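Local atomic coordinates of alpha-galactosidase (Lactobacillus brevis, PDB entry 3MI6), a protein that probably catalyses the hydrolysis of terminal, non-reducing alpha-D-galactose residues from alpha-D-galactosides, as a member of glycosyl hydrolase family 36. Residues His18-Phe23 / Gly37-Val42; Ile194-Thr199 / Asn230-Leu235; Trp431-Pro436 / Thr485-Ser490; Ser548-Ala553 / Asn581-Arg586; Ala664-Tyr669 / Gln730-Thr735. All blocks are in the same frame, centred on the assembly; numbering follows the deposited sequence.

Contact 1: residues His18-Phe23 / Gly37-Val42; sequences HTSYIF and GPRIHV
Thr19 and Ser20 pair antiparallel with Pro38 and Gly37 just where the second chain turns a corner at Gly37, the end-to-end directions of the touching parts lying 92° apart. In the hydrogen-bonded pair, Ser20 N reaches Gly37 O at 3.1 Å and 165°, while the return bond from Gly37 N to Ser20 O is weak at 3.4 Å. One residue beyond Pro38, Arg39 N bonds to His18 O from above the carbonyl plane. The side chain that carries the crossing is Ser20. Its OG is anti to the carbonyl carbon (chi1 -68°) and receives Ile40 N at 2.8 Å, with Arg39 CG 3.4 Å from the same oxygen. Farther along the strand Ile22 and Ile40 cross at about a right angle, Ile22 CD1 meeting Ile40 CD1 at 3.9 Å and Ile40 CG1 at 4.0 Å. The extended Arg39 chain leads away and makes a weak bond through NH1 to Asp17 O. This is the exit of the hairpin formed by strands 19-25 and 31-36, part of a four-stranded antiparallel sheet; beyond the corner, the His41 ring meets that of Tyr703 of a second subunit. Once the strand pairing has ended, the hydroxyl of buried Ser20 thus satisfies the amide of buried Ile40, and Ile22 and Ile40 add an apolar contact.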
# COMPACT_ATOMS: atom_id res chain seq x y z
N HIS D 18 5.90 11.81 -31.27
CA HIS D 18 6.31 10.69 -30.42
C HIS D 18 5.26 9.60 -30.21
O HIS D 18 5.54 8.57 -29.59
CB HIS D 18 6.83 11.20 -29.07
CG HIS D 18 7.82 12.32 -29.21
ND1 HIS D 18 7.45 13.65 -29.17
CD2 HIS D 18 9.16 12.31 -29.42
CE1 HIS D 18 8.52 14.40 -29.34
NE2 HIS D 18 9.57 13.61 -29.50
N THR D 19 4.05 9.81 -30.72
CA THR D 19 3.01 8.80 -30.53
C THR D 19 2.44 8.20 -31.83
O THR D 19 2.59 8.76 -32.92
CB THR D 19 1.88 9.33 -29.59
OG1 THR D 19 0.93 10.12 -30.30
CG2 THR D 19 2.49 10.18 -28.48
N SER D 20 1.79 7.05 -31.69
CA SER D 20 1.09 6.41 -32.80
C SER D 20 -0.28 5.94 -32.36
O SER D 20 -0.39 5.06 -31.52
CB SER D 20 1.87 5.20 -33.33
OG SER D 20 3.08 5.59 -33.96
N TYR D 21 -1.31 6.52 -32.94
CA TYR D 21 -2.68 6.06 -32.77
C TYR D 21 -3.00 5.32 -34.08
O TYR D 21 -2.90 5.90 -35.15
CB TYR D 21 -3.58 7.27 -32.59
CG TYR D 21 -5.01 7.02 -32.13
CD1 TYR D 21 -5.95 6.47 -32.98
CD2 TYR D 21 -5.42 7.38 -30.85
CE1 TYR D 21 -7.25 6.26 -32.57
CE2 TYR D 21 -6.71 7.19 -30.43
CZ TYR D 21 -7.63 6.63 -31.29
OH TYR D 21 -8.92 6.42 -30.87
N ILE D 22 -3.35 4.04 -33.99
CA ILE D 22 -3.60 3.24 -35.17
C ILE D 22 -4.94 2.51 -35.07
O ILE D 22 -5.20 1.84 -34.06
CB ILE D 22 -2.51 2.16 -35.36
CG1 ILE D 22 -1.11 2.77 -35.27
CG2 ILE D 22 -2.70 1.42 -36.66
CD1 ILE D 22 -0.01 1.69 -35.13
N PHE D 23 -5.76 2.62 -36.11
CA PHE D 23 -6.95 1.77 -36.21
C PHE D 23 -7.19 1.24 -37.62
O PHE D 23 -6.55 1.68 -38.57
CB PHE D 23 -8.20 2.47 -35.67
CG PHE D 23 -8.60 3.72 -36.43
CD1 PHE D 23 -7.96 4.92 -36.20
CD2 PHE D 23 -9.66 3.69 -37.34
CE1 PHE D 23 -8.34 6.07 -36.87
CE2 PHE D 23 -10.04 4.84 -38.02
CZ PHE D 23 -9.38 6.03 -37.79
N GLY D 37 0.11 4.50 -28.20
CA GLY D 37 1.28 4.34 -27.37
C GLY D 37 2.42 5.14 -27.96
O GLY D 37 2.20 6.00 -28.80
N PRO D 38 3.66 4.88 -27.50
CA PRO D 38 4.79 5.55 -28.16
C PRO D 38 4.77 5.27 -29.67
O PRO D 38 4.19 4.27 -30.10
CB PRO D 38 6.01 4.90 -27.50
CG PRO D 38 5.52 4.39 -26.19
CD PRO D 38 4.09 4.02 -26.38
N ARG D 39 5.38 6.15 -30.45
CA ARG D 39 5.41 5.99 -31.90
C ARG D 39 6.00 4.65 -32.35
O ARG D 39 7.01 4.18 -31.82
CB ARG D 39 6.18 7.14 -32.54
CG ARG D 39 6.10 7.17 -34.07
CD ARG D 39 6.30 8.60 -34.60
NE ARG D 39 6.66 8.66 -36.01
CZ ARG D 39 7.26 9.71 -36.56
NH1 ARG D 39 7.57 10.75 -35.80
NH2 ARG D 39 7.57 9.72 -37.85
N ILE D 40 5.34 4.01 -33.32
CA ILE D 40 5.89 2.83 -33.97
C ILE D 40 5.79 2.98 -35.48
O ILE D 40 5.11 3.86 -35.98
CB ILE D 40 5.24 1.50 -33.48
CG1 ILE D 40 3.85 1.29 -34.06
CG2 ILE D 40 5.21 1.45 -31.97
CD1 ILE D 40 3.18 0.01 -33.61
N HIS D 41 6.50 2.13 -36.22
CA HIS D 41 6.64 2.33 -37.66
C HIS D 41 5.35 2.12 -38.43
O HIS D 41 4.52 1.31 -38.05
CB HIS D 41 7.73 1.40 -38.21
CG HIS D 41 9.08 2.03 -38.28
ND1 HIS D 41 10.16 1.55 -37.58
CD2 HIS D 41 9.52 3.12 -38.96
CE1 HIS D 41 11.22 2.31 -37.83
NE2 HIS D 41 10.86 3.27 -38.67
N VAL D 42 5.19 2.85 -39.53
CA VAL D 42 4.05 2.61 -40.42
C VAL D 42 4.16 1.27 -41.14
O VAL D 42 5.23 0.89 -41.62
CB VAL D 42 3.87 3.74 -41.46
CG1 VAL D 42 2.69 3.41 -42.35
CG2 VAL D 42 3.66 5.09 -40.78

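Contact 2: residues Ile194-Thr199 / Asn230-Leu235; sequences IQFSGT and NPFMML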
# COMPACT_ATOMS: atom_id res chain seq x y z
N ILE D 194 -6.37 9.02 -12.49
CA ILE D 194 -6.08 10.24 -11.77
C ILE D 194 -7.16 11.26 -12.13
O ILE D 194 -7.35 11.60 -13.30
CB ILE D 194 -4.70 10.78 -12.17
CG1 ILE D 194 -3.64 9.72 -11.88
CG2 ILE D 194 -4.38 12.07 -11.42
CD1 ILE D 194 -2.23 10.10 -12.36
N GLN D 195 -7.87 11.74 -11.11
CA GLN D 195 -9.03 12.62 -11.31
C GLN D 195 -8.81 13.86 -10.49
O GLN D 195 -7.85 13.95 -9.74
CB GLN D 195 -10.31 11.93 -10.86
CG GLN D 195 -10.21 11.45 -9.44
CD GLN D 195 -11.37 10.60 -9.03
OE1 GLN D 195 -11.43 9.41 -9.32
NE2 GLN D 195 -12.32 11.20 -8.32
N PHE D 196 -9.71 14.82 -10.65
CA PHE D 196 -9.60 16.07 -9.93
C PHE D 196 -10.94 16.47 -9.35
O PHE D 196 -11.78 17.05 -10.01
CB PHE D 196 -8.93 17.12 -10.81
CG PHE D 196 -7.53 16.76 -11.17
CD1 PHE D 196 -6.47 17.14 -10.34
CD2 PHE D 196 -7.26 15.96 -12.27
CE1 PHE D 196 -5.17 16.78 -10.65
CE2 PHE D 196 -5.98 15.59 -12.58
CZ PHE D 196 -4.93 16.00 -11.77
N SER D 197 -11.14 16.10 -8.10
CA SER D 197 -12.43 16.22 -7.47
C SER D 197 -12.34 17.24 -6.35
O SER D 197 -11.26 17.47 -5.79
CB SER D 197 -12.80 14.85 -6.92
OG SER D 197 -12.46 13.85 -7.87
N GLY D 198 -13.46 17.87 -6.03
CA GLY D 198 -13.53 18.73 -4.87
C GLY D 198 -14.89 19.34 -4.69
O GLY D 198 -15.92 18.65 -4.70
N THR D 199 -14.88 20.67 -4.55
CA THR D 199 -16.09 21.45 -4.37
C THR D 199 -15.76 22.94 -4.21
O THR D 199 -14.61 23.36 -4.32
CB THR D 199 -16.91 20.96 -3.15
OG1 THR D 199 -18.18 21.64 -3.14
CG2 THR D 199 -16.16 21.23 -1.83
N ASN D 230 -13.76 17.73 -12.42
CA ASN D 230 -13.30 18.36 -13.66
C ASN D 230 -13.22 17.36 -14.80
O ASN D 230 -12.94 16.18 -14.56
CB ASN D 230 -11.92 18.99 -13.47
CG ASN D 230 -11.57 19.90 -14.61
OD1 ASN D 230 -11.82 21.09 -14.56
ND2 ASN D 230 -11.02 19.33 -15.67
N PRO D 231 -13.45 17.82 -16.04
CA PRO D 231 -13.43 16.96 -17.23
C PRO D 231 -12.06 16.35 -17.53
O PRO D 231 -12.00 15.36 -18.26
CB PRO D 231 -13.82 17.91 -18.36
CG PRO D 231 -14.60 18.99 -17.70
CD PRO D 231 -13.96 19.17 -16.35
N PHE D 232 -10.99 16.91 -16.99
CA PHE D 232 -9.65 16.37 -17.25
C PHE D 232 -9.23 15.19 -16.37
O PHE D 232 -9.37 15.23 -15.15
CB PHE D 232 -8.59 17.46 -17.11
CG PHE D 232 -7.21 16.94 -17.20
CD1 PHE D 232 -6.71 16.49 -18.42
CD2 PHE D 232 -6.41 16.86 -16.08
CE1 PHE D 232 -5.42 15.98 -18.52
CE2 PHE D 232 -5.11 16.36 -16.16
CZ PHE D 232 -4.61 15.92 -17.38
N MSE D 233 -8.67 14.16 -16.97
CA MSE D 233 -8.25 12.99 -16.20
C MSE D 233 -7.03 12.37 -16.84
O MSE D 233 -6.70 12.70 -17.97
CB MSE D 233 -9.37 11.96 -16.18
CG MSE D 233 -9.72 11.44 -17.55
SE MSE D 233 -11.01 9.98 -17.52
CE MSE D 233 -9.80 8.47 -17.40
N MSE D 234 -6.39 11.46 -16.12
CA MSE D 234 -5.21 10.77 -16.64
C MSE D 234 -5.29 9.28 -16.37
O MSE D 234 -5.93 8.86 -15.40
CB MSE D 234 -3.94 11.34 -16.03
CG MSE D 234 -3.77 12.80 -16.33
SE MSE D 234 -2.10 13.58 -15.69
CE MSE D 234 -2.44 13.39 -13.77
N LEU D 235 -4.67 8.50 -17.25
CA LEU D 235 -4.39 7.10 -16.95
C LEU D 235 -2.88 6.95 -16.85
O LEU D 235 -2.18 7.01 -17.87
CB LEU D 235 -4.88 6.17 -18.06
CG LEU D 235 -6.33 5.72 -18.16
CD1 LEU D 235 -6.36 4.48 -19.04
CD2 LEU D 235 -6.90 5.41 -16.80
O HOH W 1 -10.83 14.81 -13.19
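CG stands anti to the carbonyl carbon in Phe196 (chi1 -64°) and likewise in Met234, modelled as selenomethionine, whose bend at chi3 (-66°) places CE beside Ile194 and Phe196. Met234 CE lies 3.6 Å from Ile194 CD1 and reaches the edge of the Phe196 ring, 4.1 Å from CZ. Phe232, with CG anti to its backbone N, lies alongside Phe196 pointing the same way; Phe196 CE2 comes 3.7 Å from Phe232 CD2. The two ring planes are 26° apart but slid past one another, with centroids separated by 5.8 Å, and so barely overlap. Strands 192-197 and 233-236 are neighbours in the nine-stranded antiparallel sheet of the N-terminal region, which belongs to the beta-supersandwich domain of family 36. Ile194 and Met234 form a hydrogen-bonded pair: Ile194 N to Met234 O is 2.9 Å, and Met234 N to Ile194 O is 3.0 Å. Toward the other end a water takes over, accepting from Phe196 N at 2.8 Å and donating to Asn230 O, before Asn230 N bonds directly to Phe196 O at 3.2 Å. Helix 305-319 packs on the side of Ile194, Phe232 and Met234, Met305 touching Ile194 and Met234 while Met312 touches Phe232.

Contact 3: residues Trp431-Pro436 / Thr485-Ser490; sequences WLIHAP and TEMFSS
Glu486 O faces Ala435, whose N stands 3.2 Å away, with Ala435 CB also near it. The carboxylate of Glu486 has its partners beyond these segments, OE1 accepting from Thr441 N and OE2 making a long, weak ion pair with Lys82 of a third subunit. The main side-chain contact is between Phe488 and Pro436. CG of Phe488 is anti to the backbone N (chi1 -166°), and the Pro436 and Phe488 side chains cross at about a right angle, with one ring face toward Pro436. Pro436 CD sits 3.4 Å from the Phe488 ring centroid and 14° off the ring normal, a CH-pi contact over the centre of the face, while Pro436 CG lies 3.8 Å from both CE1 and CZ of Phe488. At the root of the ring, Phe488 CB packs on Ala435 CB at 4.0 Å. An alanine in place of Phe488 would probably leave Pro436 without its CH-pi partner and open a gap beside its ring. On the other side of the backbone, Ile433 CG2 approaches Phe488 O at 3.5 Å. The two segments belong to the loop regions that follow the third and fourth strands of the eight-stranded (beta/alpha)8 barrel, the end at which such barrels carry their active sites; Met487 lies about 10 Å, between side chains, from Met480, a predicted substrate-binding residue.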
# COMPACT_ATOMS: atom_id res chain seq x y z
N TRP D 431 -39.33 33.43 -18.75
CA TRP D 431 -37.92 33.24 -19.08
C TRP D 431 -37.13 32.44 -18.03
O TRP D 431 -36.06 31.93 -18.33
CB TRP D 431 -37.25 34.60 -19.31
CG TRP D 431 -37.49 35.19 -20.67
CD1 TRP D 431 -38.40 34.78 -21.60
CD2 TRP D 431 -36.79 36.30 -21.25
NE1 TRP D 431 -38.32 35.56 -22.72
CE2 TRP D 431 -37.35 36.51 -22.54
CE3 TRP D 431 -35.76 37.14 -20.82
CZ2 TRP D 431 -36.89 37.52 -23.39
CZ3 TRP D 431 -35.32 38.14 -21.66
CH2 TRP D 431 -35.88 38.32 -22.93
N LEU D 432 -37.65 32.36 -16.80
CA LEU D 432 -37.14 31.46 -15.75
C LEU D 432 -37.30 29.98 -16.10
O LEU D 432 -38.40 29.51 -16.28
CB LEU D 432 -37.93 31.67 -14.46
CG LEU D 432 -37.28 32.38 -13.28
CD1 LEU D 432 -37.38 33.86 -13.50
CD2 LEU D 432 -37.97 31.99 -11.99
N ILE D 433 -36.19 29.25 -16.14
CA ILE D 433 -36.27 27.80 -16.22
C ILE D 433 -37.11 27.21 -15.08
O ILE D 433 -36.71 27.22 -13.92
CB ILE D 433 -34.88 27.18 -16.16
CG1 ILE D 433 -34.05 27.66 -17.35
CG2 ILE D 433 -34.97 25.66 -16.13
CD1 ILE D 433 -32.74 26.92 -17.51
N HIS D 434 -38.27 26.68 -15.42
CA HIS D 434 -39.17 26.17 -14.39
C HIS D 434 -40.00 25.01 -14.91
O HIS D 434 -40.53 25.08 -16.00
CB HIS D 434 -40.10 27.28 -13.94
CG HIS D 434 -41.09 26.84 -12.91
ND1 HIS D 434 -42.44 26.74 -13.17
CD2 HIS D 434 -40.92 26.46 -11.62
CE1 HIS D 434 -43.06 26.32 -12.08
NE2 HIS D 434 -42.17 26.14 -11.13
N ALA D 435 -40.11 23.94 -14.12
CA ALA D 435 -40.97 22.83 -14.50
C ALA D 435 -42.44 23.10 -14.12
O ALA D 435 -42.75 23.44 -12.98
CB ALA D 435 -40.47 21.54 -13.89
N PRO D 436 -43.35 22.97 -15.10
CA PRO D 436 -44.75 23.40 -15.00
C PRO D 436 -45.41 23.44 -13.60
O PRO D 436 -45.93 24.51 -13.25
CB PRO D 436 -45.46 22.44 -15.96
CG PRO D 436 -44.44 22.28 -17.07
CD PRO D 436 -43.06 22.40 -16.43
N THR D 485 -32.14 23.85 -11.51
CA THR D 485 -32.98 22.99 -10.70
C THR D 485 -34.36 22.97 -11.40
O THR D 485 -34.71 23.91 -12.14
CB THR D 485 -32.99 23.54 -9.25
OG1 THR D 485 -32.57 22.53 -8.34
CG2 THR D 485 -34.33 24.07 -8.84
N GLU D 486 -35.13 21.90 -11.21
CA GLU D 486 -36.41 21.74 -11.91
C GLU D 486 -36.34 22.11 -13.38
O GLU D 486 -37.03 23.01 -13.81
CB GLU D 486 -37.49 22.60 -11.28
CG GLU D 486 -37.87 22.19 -9.88
CD GLU D 486 -37.29 23.11 -8.85
OE1 GLU D 486 -36.84 24.20 -9.24
OE2 GLU D 486 -37.27 22.73 -7.66
N MSE D 487 -35.54 21.41 -14.15
CA MSE D 487 -35.30 21.77 -15.55
C MSE D 487 -36.46 21.61 -16.54
O MSE D 487 -36.98 20.51 -16.75
CB MSE D 487 -34.08 21.04 -16.07
CG MSE D 487 -32.83 21.87 -15.95
SE MSE D 487 -31.25 20.76 -16.02
CE MSE D 487 -30.34 21.52 -14.45
N PHE D 488 -36.83 22.72 -17.16
CA PHE D 488 -37.87 22.69 -18.17
C PHE D 488 -37.75 23.90 -19.08
O PHE D 488 -37.34 24.97 -18.65
CB PHE D 488 -39.26 22.63 -17.52
CG PHE D 488 -40.36 22.26 -18.48
CD1 PHE D 488 -41.12 23.25 -19.11
CD2 PHE D 488 -40.65 20.93 -18.75
CE1 PHE D 488 -42.13 22.91 -20.00
CE2 PHE D 488 -41.65 20.59 -19.62
CZ PHE D 488 -42.40 21.59 -20.25
N SER D 489 -38.08 23.72 -20.34
CA SER D 489 -38.13 24.82 -21.28
C SER D 489 -39.47 24.75 -22.00
O SER D 489 -39.81 23.72 -22.58
CB SER D 489 -36.98 24.71 -22.28
OG SER D 489 -36.99 25.78 -23.21
N SER D 490 -40.24 25.83 -21.94
CA SER D 490 -41.50 25.90 -22.68
C SER D 490 -41.23 26.07 -24.18
O SER D 490 -42.10 25.81 -25.02
CB SER D 490 -42.39 27.02 -22.15
OG SER D 490 -41.66 28.23 -21.99

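Contact 4: residues Ser548-Ala553 / Asn581-Arg586; sequences SDDTDA and NDQMGR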
# COMPACT_ATOMS: atom_id res chain seq x y z
N SER D 548 -10.60 29.82 -7.92
CA SER D 548 -11.40 29.45 -6.76
C SER D 548 -11.82 30.70 -6.02
O SER D 548 -11.10 31.68 -6.01
CB SER D 548 -10.58 28.55 -5.82
OG SER D 548 -11.37 28.12 -4.72
N ASP D 549 -13.00 30.66 -5.41
CA ASP D 549 -13.39 31.70 -4.47
C ASP D 549 -12.51 31.65 -3.24
O ASP D 549 -12.36 32.65 -2.53
CB ASP D 549 -14.84 31.54 -4.06
CG ASP D 549 -15.76 32.45 -4.82
OD1 ASP D 549 -15.23 33.42 -5.41
OD2 ASP D 549 -16.99 32.20 -4.82
N ASP D 550 -11.94 30.49 -2.97
CA ASP D 550 -10.98 30.36 -1.89
C ASP D 550 -9.69 31.06 -2.31
O ASP D 550 -9.00 30.60 -3.22
CB ASP D 550 -10.72 28.89 -1.58
CG ASP D 550 -9.90 28.70 -0.32
OD1 ASP D 550 -9.17 29.64 0.08
OD2 ASP D 550 -9.99 27.62 0.29
N THR D 551 -9.38 32.18 -1.64
CA THR D 551 -8.17 32.96 -1.90
C THR D 551 -7.17 32.89 -0.74
O THR D 551 -6.27 33.73 -0.64
CB THR D 551 -8.51 34.44 -2.17
OG1 THR D 551 -9.11 35.02 -1.00
CG2 THR D 551 -9.46 34.57 -3.32
N ASP D 552 -7.35 31.90 0.14
CA ASP D 552 -6.33 31.61 1.14
C ASP D 552 -5.05 31.04 0.50
O ASP D 552 -5.13 30.17 -0.38
CB ASP D 552 -6.83 30.62 2.18
CG ASP D 552 -5.74 30.23 3.17
OD1 ASP D 552 -5.38 31.07 4.02
OD2 ASP D 552 -5.22 29.10 3.09
N ALA D 553 -3.88 31.50 0.96
CA ALA D 553 -2.60 31.03 0.42
C ALA D 553 -2.42 29.50 0.51
O ALA D 553 -2.13 28.84 -0.49
CB ALA D 553 -1.44 31.74 1.09
N ASN D 581 -8.43 35.10 6.51
CA ASN D 581 -9.26 34.74 5.37
C ASN D 581 -10.74 34.59 5.70
O ASN D 581 -11.09 33.94 6.68
CB ASN D 581 -8.73 33.44 4.76
CG ASN D 581 -9.63 32.90 3.68
OD1 ASN D 581 -10.52 32.09 3.95
ND2 ASN D 581 -9.42 33.35 2.45
N ASP D 582 -11.59 35.21 4.88
CA ASP D 582 -13.05 35.24 5.12
C ASP D 582 -13.75 33.89 4.87
O ASP D 582 -14.82 33.63 5.42
CB ASP D 582 -13.72 36.34 4.28
CG ASP D 582 -13.03 37.70 4.40
OD1 ASP D 582 -12.22 37.90 5.33
OD2 ASP D 582 -13.29 38.57 3.54
N GLN D 583 -13.14 33.04 4.04
CA GLN D 583 -13.69 31.72 3.75
C GLN D 583 -13.48 30.70 4.88
O GLN D 583 -14.34 29.85 5.11
CB GLN D 583 -13.15 31.15 2.43
CG GLN D 583 -13.51 31.94 1.17
CD GLN D 583 -12.52 33.07 0.84
OE1 GLN D 583 -12.89 34.25 0.84
NE2 GLN D 583 -11.26 32.70 0.53
N MSE D 584 -12.35 30.79 5.59
CA MSE D 584 -12.02 29.74 6.56
C MSE D 584 -11.06 30.09 7.70
O MSE D 584 -10.71 29.22 8.50
CB MSE D 584 -11.54 28.49 5.84
CG MSE D 584 -10.77 28.79 4.57
SE MSE D 584 -8.92 29.23 4.98
CE MSE D 584 -8.55 27.60 6.00
N GLY D 585 -10.63 31.34 7.76
CA GLY D 585 -10.06 31.90 8.98
C GLY D 585 -8.55 31.88 9.14
O GLY D 585 -8.01 32.46 10.10
N ARG D 586 -7.87 31.22 8.22
CA ARG D 586 -6.42 31.10 8.30
C ARG D 586 -5.76 32.49 8.22
O ARG D 586 -6.29 33.40 7.60
CB ARG D 586 -5.90 30.17 7.19
CG ARG D 586 -4.41 30.20 7.00
CD ARG D 586 -3.90 28.90 6.39
NE ARG D 586 -4.52 27.74 7.00
CZ ARG D 586 -5.33 26.88 6.36
NH1 ARG D 586 -5.61 27.02 5.07
NH2 ARG D 586 -5.85 25.85 7.03
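Asp552 and Arg586 form a salt bridge between the loops that follow the sixth and seventh strands of the (beta/alpha)8 barrel. Arg586 NH1 reaches Asp552 OD2 at 2.9 Å, with that oxygen in the guanidinium plane, while NH1 approaches from 52° above the carboxylate plane. The two side chains cross at about a right angle, and the selenium (SE) of Met584, modelled as selenomethionine, packs 3.8 Å from Asp552 CB. Nearby, the Gln583 side chain leans over the other loop, its CG lying 3.9 Å from Asp549 O. Asp549 is the predicted proton donor; its OD2 and OD1 accept from Trp200 NE1 and Trp546 NE1. Around this first shell, Asp552 is also the N-cap of helix 553-566, its OD2 accepting from Glu555 N, and the helix start would probably help to stabilise the carboxylate charge. Arg586 has further acidic partners in Glu555 and in Asp726 of a fourth subunit. The loop backbones are shaped by their own polar side chains. Ser548 OG accepts from Asp550 N at 3.0 Å in an ST turn, and Asp550 OD1 from Asp552 N at 2.9 Å in an Asx turn. In the facing loop Asn581 OD1 takes Met584 N at 2.8 Å, an Asx motif. At the backbone angles of Gly585 a CB would jam against Met584 O, and Gly585 N closes on Asn581 O at 2.9 Å.

Contact 5: residues Ala664-Tyr669 / Gln730-Thr735; sequences AIAARY and QLFVVT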
# COMPACT_ATOMS: atom_id res chain seq x y z
N ALA D 664 14.68 31.42 -14.52
CA ALA D 664 13.70 30.58 -13.83
C ALA D 664 13.33 31.15 -12.49
O ALA D 664 14.15 31.81 -11.85
CB ALA D 664 14.20 29.15 -13.68
N ILE D 665 12.09 30.93 -12.07
CA ILE D 665 11.71 31.17 -10.69
C ILE D 665 11.11 29.93 -10.06
O ILE D 665 10.13 29.38 -10.56
CB ILE D 665 10.77 32.34 -10.57
CG1 ILE D 665 11.54 33.64 -10.83
CG2 ILE D 665 10.15 32.38 -9.19
CD1 ILE D 665 10.68 34.89 -10.84
N ALA D 666 11.72 29.49 -8.96
CA ALA D 666 11.24 28.34 -8.19
C ALA D 666 10.64 28.83 -6.88
O ALA D 666 10.94 29.93 -6.41
CB ALA D 666 12.38 27.37 -7.92
N ALA D 667 9.78 28.03 -6.28
CA ALA D 667 9.19 28.41 -5.02
C ALA D 667 8.94 27.16 -4.23
O ALA D 667 8.46 26.19 -4.79
CB ALA D 667 7.91 29.16 -5.24
N ARG D 668 9.30 27.20 -2.95
CA ARG D 668 9.00 26.13 -2.01
C ARG D 668 8.13 26.71 -0.89
O ARG D 668 8.48 27.71 -0.28
CB ARG D 668 10.29 25.59 -1.44
CG ARG D 668 10.16 24.41 -0.54
CD ARG D 668 11.55 23.99 -0.10
NE ARG D 668 11.56 22.77 0.70
CZ ARG D 668 11.54 22.76 2.04
NH1 ARG D 668 11.52 23.89 2.72
NH2 ARG D 668 11.54 21.60 2.68
N TYR D 669 6.99 26.09 -0.65
CA TYR D 669 6.10 26.51 0.42
C TYR D 669 6.00 25.38 1.42
O TYR D 669 5.75 24.24 1.05
CB TYR D 669 4.70 26.82 -0.14
CG TYR D 669 4.70 27.65 -1.40
CD1 TYR D 669 4.53 29.02 -1.35
CD2 TYR D 669 4.91 27.07 -2.65
CE1 TYR D 669 4.55 29.78 -2.48
CE2 TYR D 669 4.92 27.82 -3.79
CZ TYR D 669 4.74 29.18 -3.71
OH TYR D 669 4.75 29.98 -4.84
N GLN D 730 9.89 30.06 0.37
CA GLN D 730 11.23 30.32 -0.10
C GLN D 730 11.20 30.44 -1.63
O GLN D 730 10.80 29.51 -2.34
CB GLN D 730 12.15 29.20 0.35
CG GLN D 730 12.32 29.14 1.85
CD GLN D 730 12.50 27.73 2.39
OE1 GLN D 730 11.80 26.79 2.00
NE2 GLN D 730 13.42 27.58 3.32
N LEU D 731 11.60 31.61 -2.12
CA LEU D 731 11.61 31.94 -3.53
C LEU D 731 13.05 31.89 -4.05
O LEU D 731 13.98 32.25 -3.34
CB LEU D 731 11.09 33.36 -3.70
CG LEU D 731 10.02 33.69 -4.73
CD1 LEU D 731 8.80 32.78 -4.61
CD2 LEU D 731 9.65 35.14 -4.52
N PHE D 732 13.21 31.46 -5.29
CA PHE D 732 14.50 31.26 -5.90
C PHE D 732 14.53 31.83 -7.33
O PHE D 732 14.06 31.18 -8.27
CB PHE D 732 14.80 29.78 -5.97
CG PHE D 732 14.87 29.12 -4.63
CD1 PHE D 732 16.00 29.21 -3.84
CD2 PHE D 732 13.80 28.36 -4.16
CE1 PHE D 732 16.06 28.59 -2.61
CE2 PHE D 732 13.87 27.74 -2.92
CZ PHE D 732 14.98 27.85 -2.15
N VAL D 733 15.08 33.03 -7.50
CA VAL D 733 15.26 33.62 -8.82
C VAL D 733 16.56 33.15 -9.47
O VAL D 733 17.66 33.43 -8.97
CB VAL D 733 15.28 35.15 -8.72
CG1 VAL D 733 15.42 35.76 -10.10
CG2 VAL D 733 14.04 35.65 -8.01
N VAL D 734 16.44 32.44 -10.58
CA VAL D 734 17.60 31.83 -11.23
C VAL D 734 18.01 32.59 -12.48
O VAL D 734 17.24 32.70 -13.42
CB VAL D 734 17.31 30.37 -11.62
CG1 VAL D 734 18.51 29.76 -12.29
CG2 VAL D 734 16.92 29.57 -10.39
N THR D 735 19.22 33.12 -12.47
CA THR D 735 19.73 33.88 -13.61
C THR D 735 20.92 33.17 -14.24
O THR D 735 21.85 32.76 -13.55
CB THR D 735 20.24 35.29 -13.20
OG1 THR D 735 19.20 36.03 -12.57
CG2 THR D 735 20.74 36.06 -14.42
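Ala664 to Arg668 run antiparallel to Gln730 to Val734; the axes of segments 664-669 and 730-735 approach to 4.6 Å, their N-to-C directions 167° apart. Three hydrogen-bonded pairs, Ala664 with Val734, Ala666 with Phe732 and Arg668 with Gln730, each make two backbone bonds; Arg668 N to Gln730 O and Gln730 N to Arg668 O both measure 2.8 Å. On the face of these pairs, Ala664 CB meets Val734 CB at 3.9 Å and Ala666 CB meets Phe732 CB at the same separation. Ala667 CB and Leu731 CD1, 3.8 Å apart, lie on the other face with Ile665 and Val733. With CG anti to the backbone N (chi1 -175°), the extended Arg668 chain runs alongside Gln730, bringing NH1 to OE1. Arg668 NH1 donates to a lone pair of Gln730 OE1 at 3.0 Å, the oxygen lying in the guanidinium plane. An alanine in place of Arg668 would probably leave Gln730 OE1 without this donor and its amide freer to turn. The pairing joins strands 663-670 and 728-736 at the middle of the six-stranded antiparallel sheet of the C-terminal region. Paired backbone bonds thus fix the register, and at the partly exposed end the Arg668-Gln730 bond adds a side-chain link between the strands.

The five contacts follow one another along the chain and none touches another. Contacts 1 and 2 lie in the N-terminal beta region, centres 26 Å apart; contacts 3 and 4 belong to loops of the barrel, and contact 5 to the C-terminal sheet. Contact 4 holds the predicted proton donor Asp549, whose side chain lies about 3 Å from that of Trp200, the residue that follows the 194-199 segment of contact 2. Consistent with this, contacts 2 and 4 approach to about 6 Å between nearest atoms. Contacts 4 and 5 come within about 7 Å, again between nearest atoms. Contact 3, on another part of the barrel, is centred 34 Å from contact 4. Contacts 2 and 3 both touch the third subunit.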